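PDB 6IF7: chitin binding protein from Tectaria macrodonta, which is probably a copper-dependent lytic polysaccharide monooxygenase of family AA10 that acts on chitin, and is insecticidal. Local coordinates for residues W42-I47 against R68-G73. Numbering follows the deposited sequence.
Sequences WNEVNI and RFKYRG. Unlike the reference sequence in segment 68-73: Tyr-71 (reference Phe).
Val-45, the central residue of an inverse gamma turn, sets its CG2 methyl over the face of the Tyr-71 ring, where the connection between helix 54-57 and strand 84-86 packs against the chain leading into strand 46-47 of the AA10 monooxygenase fold. The packing is tight here: Val-45 CG2 lies 3.7 Å from the Tyr-71 ring centroid and 9° off the ring normal, a CH-pi contact. With CG2 anti to the carbonyl carbon, this methyl is the branch that meets the ring; Lys-70 CG covers the opposite face nearer the rim. Tyr-71 OH is hydrogen-bonded to Asp-41 O.

The Arg-68 chain is bent at chi2 and chi3. Its NH1 bonds Asn-46 O directly at 2.7 Å, with an N-H...O angle of 147°. An alanine in place of Arg-68 would probably leave Asn-46 O without this donor and the water beside Glu-44 without one of its partners. The partly exposed Glu-44/Lys-70 side is looser: Glu-44 OE1 and Lys-70 NZ stand 4.3 Å apart, too far for a salt bridge, and the water spans them, while Lys-70 NZ is salt-bridged to Asp-41. Glu-44 OE2 is hydrogen-bonded to NE2 of His-1, a copper ligand. The water donates to Glu-44 O (2.7 Å) and OE1, and accepts from Lys-70 NZ and, at 3.0 Å, Arg-68 NH2.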
ATOM      1  N   TRP A  42       6.080  -8.632  -6.456  1.00 28.33           N
ATOM      2  CA  TRP A  42       5.176  -7.848  -5.576  1.00 27.68           C
ATOM      3  C   TRP A  42       5.939  -7.084  -4.486  1.00 27.14           C
ATOM      4  O   TRP A  42       5.451  -6.067  -3.948  1.00 26.68           O
ATOM      5  CB  TRP A  42       4.088  -8.738  -4.936  1.00 27.01           C
ATOM      6  CG  TRP A  42       4.658  -9.824  -4.089  1.00 27.31           C
ATOM      7  CD1 TRP A  42       4.973 -11.081  -4.488  1.00 29.47           C
ATOM      8  CD2 TRP A  42       5.044  -9.728  -2.718  1.00 27.22           C
ATOM      9  NE1 TRP A  42       5.506 -11.799  -3.440  1.00 30.05           N
ATOM     10  CE2 TRP A  42       5.567 -10.985  -2.341  1.00 28.08           C
ATOM     11  CE3 TRP A  42       4.975  -8.714  -1.760  1.00 27.85           C
ATOM     12  CZ2 TRP A  42       6.025 -11.247  -1.055  1.00 26.93           C
ATOM     13  CZ3 TRP A  42       5.420  -8.989  -0.460  1.00 26.33           C
ATOM     14  CH2 TRP A  42       5.935 -10.232  -0.126  1.00 26.78           C
ATOM     15  N   ASN A  43       7.132  -7.576  -4.167  1.00 25.15           N
ATOM     16  CA  ASN A  43       7.941  -7.010  -3.090  1.00 27.85           C
ATOM     17  C   ASN A  43       8.841  -5.846  -3.503  1.00 28.17           C
ATOM     18  O   ASN A  43       9.644  -5.362  -2.693  1.00 28.68           O
ATOM     19  CB  ASN A  43       8.774  -8.129  -2.431  1.00 29.50           C
ATOM     20  CG  ASN A  43       9.766  -8.778  -3.392  1.00 31.18           C
ATOM     21  OD1 ASN A  43       9.736  -8.546  -4.596  1.00 32.59           O
ATOM     22  ND2 ASN A  43      10.643  -9.610  -2.851  1.00 32.23           N
ATOM     23  N   GLU A  44       8.716  -5.399  -4.751  1.00 27.61           N
ATOM     24  CA  GLU A  44       9.621  -4.415  -5.294  1.00 29.00           C
ATOM     25  C   GLU A  44       8.865  -3.296  -6.017  1.00 27.32           C
ATOM     26  O   GLU A  44       9.238  -2.891  -7.120  1.00 27.91           O
ATOM     27  CB  GLU A  44      10.667  -5.099  -6.205  1.00 32.11           C
ATOM     28  CG  GLU A  44      11.922  -4.266  -6.388  1.00 37.08           C
ATOM     29  CD  GLU A  44      12.952  -4.918  -7.280  1.00 38.24           C
ATOM     30  OE1 GLU A  44      12.724  -4.999  -8.491  1.00 39.80           O
ATOM     31  OE2 GLU A  44      13.998  -5.329  -6.763  1.00 41.25           O
ATOM     32  N   VAL A  45       7.822  -2.771  -5.376  1.00 25.34           N
ATOM     33  CA  VAL A  45       7.229  -1.493  -5.799  1.00 25.66           C
ATOM     34  C   VAL A  45       8.083  -0.374  -5.180  1.00 27.41           C
ATOM     35  O   VAL A  45       7.707   0.285  -4.213  1.00 26.01           O
ATOM     36  CB  VAL A  45       5.736  -1.384  -5.440  1.00 25.56           C
ATOM     37  CG1 VAL A  45       5.147  -0.109  -6.008  1.00 26.62           C
ATOM     38  CG2 VAL A  45       4.980  -2.615  -5.955  1.00 25.38           C
ATOM     39  N   ASN A  46       9.260  -0.174  -5.766  1.00 27.65           N
ATOM     40  CA  ASN A  46      10.224   0.739  -5.220  1.00 28.07           C
ATOM     41  C   ASN A  46      10.620   1.878  -6.185  1.00 29.00           C
ATOM     42  O   ASN A  46      10.327   1.865  -7.396  1.00 28.06           O
ATOM     43  CB  ASN A  46      11.448  -0.044  -4.720  1.00 29.22           C
ATOM     44  CG  ASN A  46      12.282  -0.629  -5.841  1.00 29.67           C
ATOM     45  OD1 ASN A  46      11.830  -0.778  -6.952  1.00 33.14           O
ATOM     46  ND2 ASN A  46      13.499  -0.965  -5.538  1.00 32.66           N
ATOM     47  N   ILE A  47      11.233   2.886  -5.585  1.00 28.76           N
ATOM     48  CA  ILE A  47      11.937   3.932  -6.278  1.00 29.21           C
ATOM     49  C   ILE A  47      13.307   3.848  -5.608  1.00 29.99           C
ATOM     50  O   ILE A  47      13.453   4.330  -4.473  1.00 29.39           O
ATOM     51  CB  ILE A  47      11.272   5.305  -6.072  1.00 29.11           C
ATOM     52  CG1 ILE A  47       9.887   5.302  -6.712  1.00 27.27           C
ATOM     53  CG2 ILE A  47      12.137   6.435  -6.682  1.00 29.20           C
ATOM     54  CD1 ILE A  47       9.136   6.614  -6.588  1.00 26.69           C
ATOM     55  N   ARG A  68       5.809   3.887 -11.492  1.00 33.46           N
ATOM     56  CA  ARG A  68       6.499   2.846 -12.233  1.00 33.07           C
ATOM     57  C   ARG A  68       5.497   2.218 -13.186  1.00 32.17           C
ATOM     58  O   ARG A  68       4.527   1.629 -12.751  1.00 32.44           O
ATOM     59  CB  ARG A  68       7.050   1.782 -11.290  1.00 33.45           C
ATOM     60  CG  ARG A  68       8.026   2.283 -10.223  1.00 35.85           C
ATOM     61  CD  ARG A  68       9.485   2.317 -10.682  1.00 34.21           C
ATOM     62  NE  ARG A  68       9.868   1.026 -11.228  1.00 34.50           N
ATOM     63  CZ  ARG A  68      10.134  -0.081 -10.520  1.00 33.97           C
ATOM     64  NH1 ARG A  68      10.108  -0.100  -9.188  1.00 31.27           N
ATOM     65  NH2 ARG A  68      10.439  -1.199 -11.173  1.00 33.38           N
ATOM     66  N   PHE A  69       5.719   2.381 -14.487  1.00 31.76           N
ATOM     67  CA  PHE A  69       4.852   1.796 -15.530  1.00 30.85           C
ATOM     68  C   PHE A  69       4.639   0.297 -15.354  1.00 30.40           C
ATOM     69  O   PHE A  69       3.548  -0.215 -15.575  1.00 29.67           O
ATOM     70  CB  PHE A  69       5.472   2.040 -16.911  1.00 32.68           C
ATOM     71  CG  PHE A  69       4.525   1.844 -18.040  1.00 31.89           C
ATOM     72  CD1 PHE A  69       3.563   2.796 -18.311  1.00 32.43           C
ATOM     73  CD2 PHE A  69       4.603   0.724 -18.832  1.00 30.47           C
ATOM     74  CE1 PHE A  69       2.694   2.632 -19.364  1.00 33.68           C
ATOM     75  CE2 PHE A  69       3.728   0.545 -19.886  1.00 31.21           C
ATOM     76  CZ  PHE A  69       2.767   1.495 -20.147  1.00 32.51           C
ATOM     77  N   LYS A  70       5.706  -0.397 -14.974  1.00 29.97           N
ATOM     78  CA  LYS A  70       5.653  -1.813 -14.608  1.00 30.11           C
ATOM     79  C   LYS A  70       4.466  -2.177 -13.690  1.00 28.19           C
ATOM     80  O   LYS A  70       3.808  -3.188 -13.904  1.00 27.39           O
ATOM     81  CB  LYS A  70       6.971  -2.199 -13.931  1.00 30.78           C
ATOM     82  CG  LYS A  70       7.015  -3.590 -13.327  1.00 31.04           C
ATOM     83  CD  LYS A  70       8.386  -3.894 -12.765  1.00 29.93           C
ATOM     84  CE  LYS A  70       8.451  -5.331 -12.289  1.00 30.20           C
ATOM     85  NZ  LYS A  70       9.732  -5.631 -11.579  1.00 30.00           N
ATOM     86  N   TYR A  71       4.186  -1.343 -12.701  1.00 26.56           N
ATOM     87  CA  TYR A  71       3.107  -1.613 -11.747  1.00 26.82           C
ATOM     88  C   TYR A  71       1.805  -0.856 -12.024  1.00 26.75           C
ATOM     89  O   TYR A  71       0.958  -0.708 -11.122  1.00 26.10           O
ATOM     90  CB  TYR A  71       3.614  -1.339 -10.324  1.00 26.32           C
ATOM     91  CG  TYR A  71       4.727  -2.272  -9.921  1.00 27.17           C
ATOM     92  CD1 TYR A  71       4.461  -3.598  -9.578  1.00 28.27           C
ATOM     93  CD2 TYR A  71       6.057  -1.837  -9.889  1.00 27.96           C
ATOM     94  CE1 TYR A  71       5.492  -4.464  -9.206  1.00 29.08           C
ATOM     95  CE2 TYR A  71       7.086  -2.689  -9.527  1.00 28.52           C
ATOM     96  CZ  TYR A  71       6.804  -4.011  -9.196  1.00 30.60           C
ATOM     97  OH  TYR A  71       7.846  -4.862  -8.820  1.00 34.36           O
ATOM     98  N   ARG A  72       1.620  -0.418 -13.273  1.00 26.76           N
ATOM     99  CA  ARG A  72       0.431   0.363 -13.693  1.00 26.60           C
ATOM    100  C   ARG A  72      -0.955  -0.290 -13.420  1.00 26.63           C
ATOM    101  O   ARG A  72      -1.950   0.405 -13.174  1.00 26.16           O
ATOM    102  CB  ARG A  72       0.535   0.714 -15.182  1.00 27.35           C
ATOM    103  CG  ARG A  72       0.464  -0.500 -16.124  1.00 27.92           C
ATOM    104  CD  ARG A  72       0.879  -0.066 -17.526  1.00 29.59           C
ATOM    105  NE  ARG A  72       1.038  -1.114 -18.536  1.00 29.83           N
ATOM    106  CZ  ARG A  72       2.052  -1.984 -18.617  1.00 31.80           C
ATOM    107  NH1 ARG A  72       3.001  -2.033 -17.678  1.00 31.40           N
ATOM    108  NH2 ARG A  72       2.094  -2.839 -19.646  1.00 29.28           N
ATOM    109  N   GLY A  73      -1.026  -1.609 -13.476  1.00 25.80           N
ATOM    110  CA  GLY A  73      -2.219  -2.329 -12.997  1.00 27.74           C
ATOM    111  C   GLY A  73      -2.691  -2.012 -11.572  1.00 26.98           C
ATOM    112  O   GLY A  73      -3.877  -2.112 -11.275  1.00 30.58           O
TER
HETATM  113  O   HOH W   1      10.407  -3.709  -9.447  1.00 30.35           O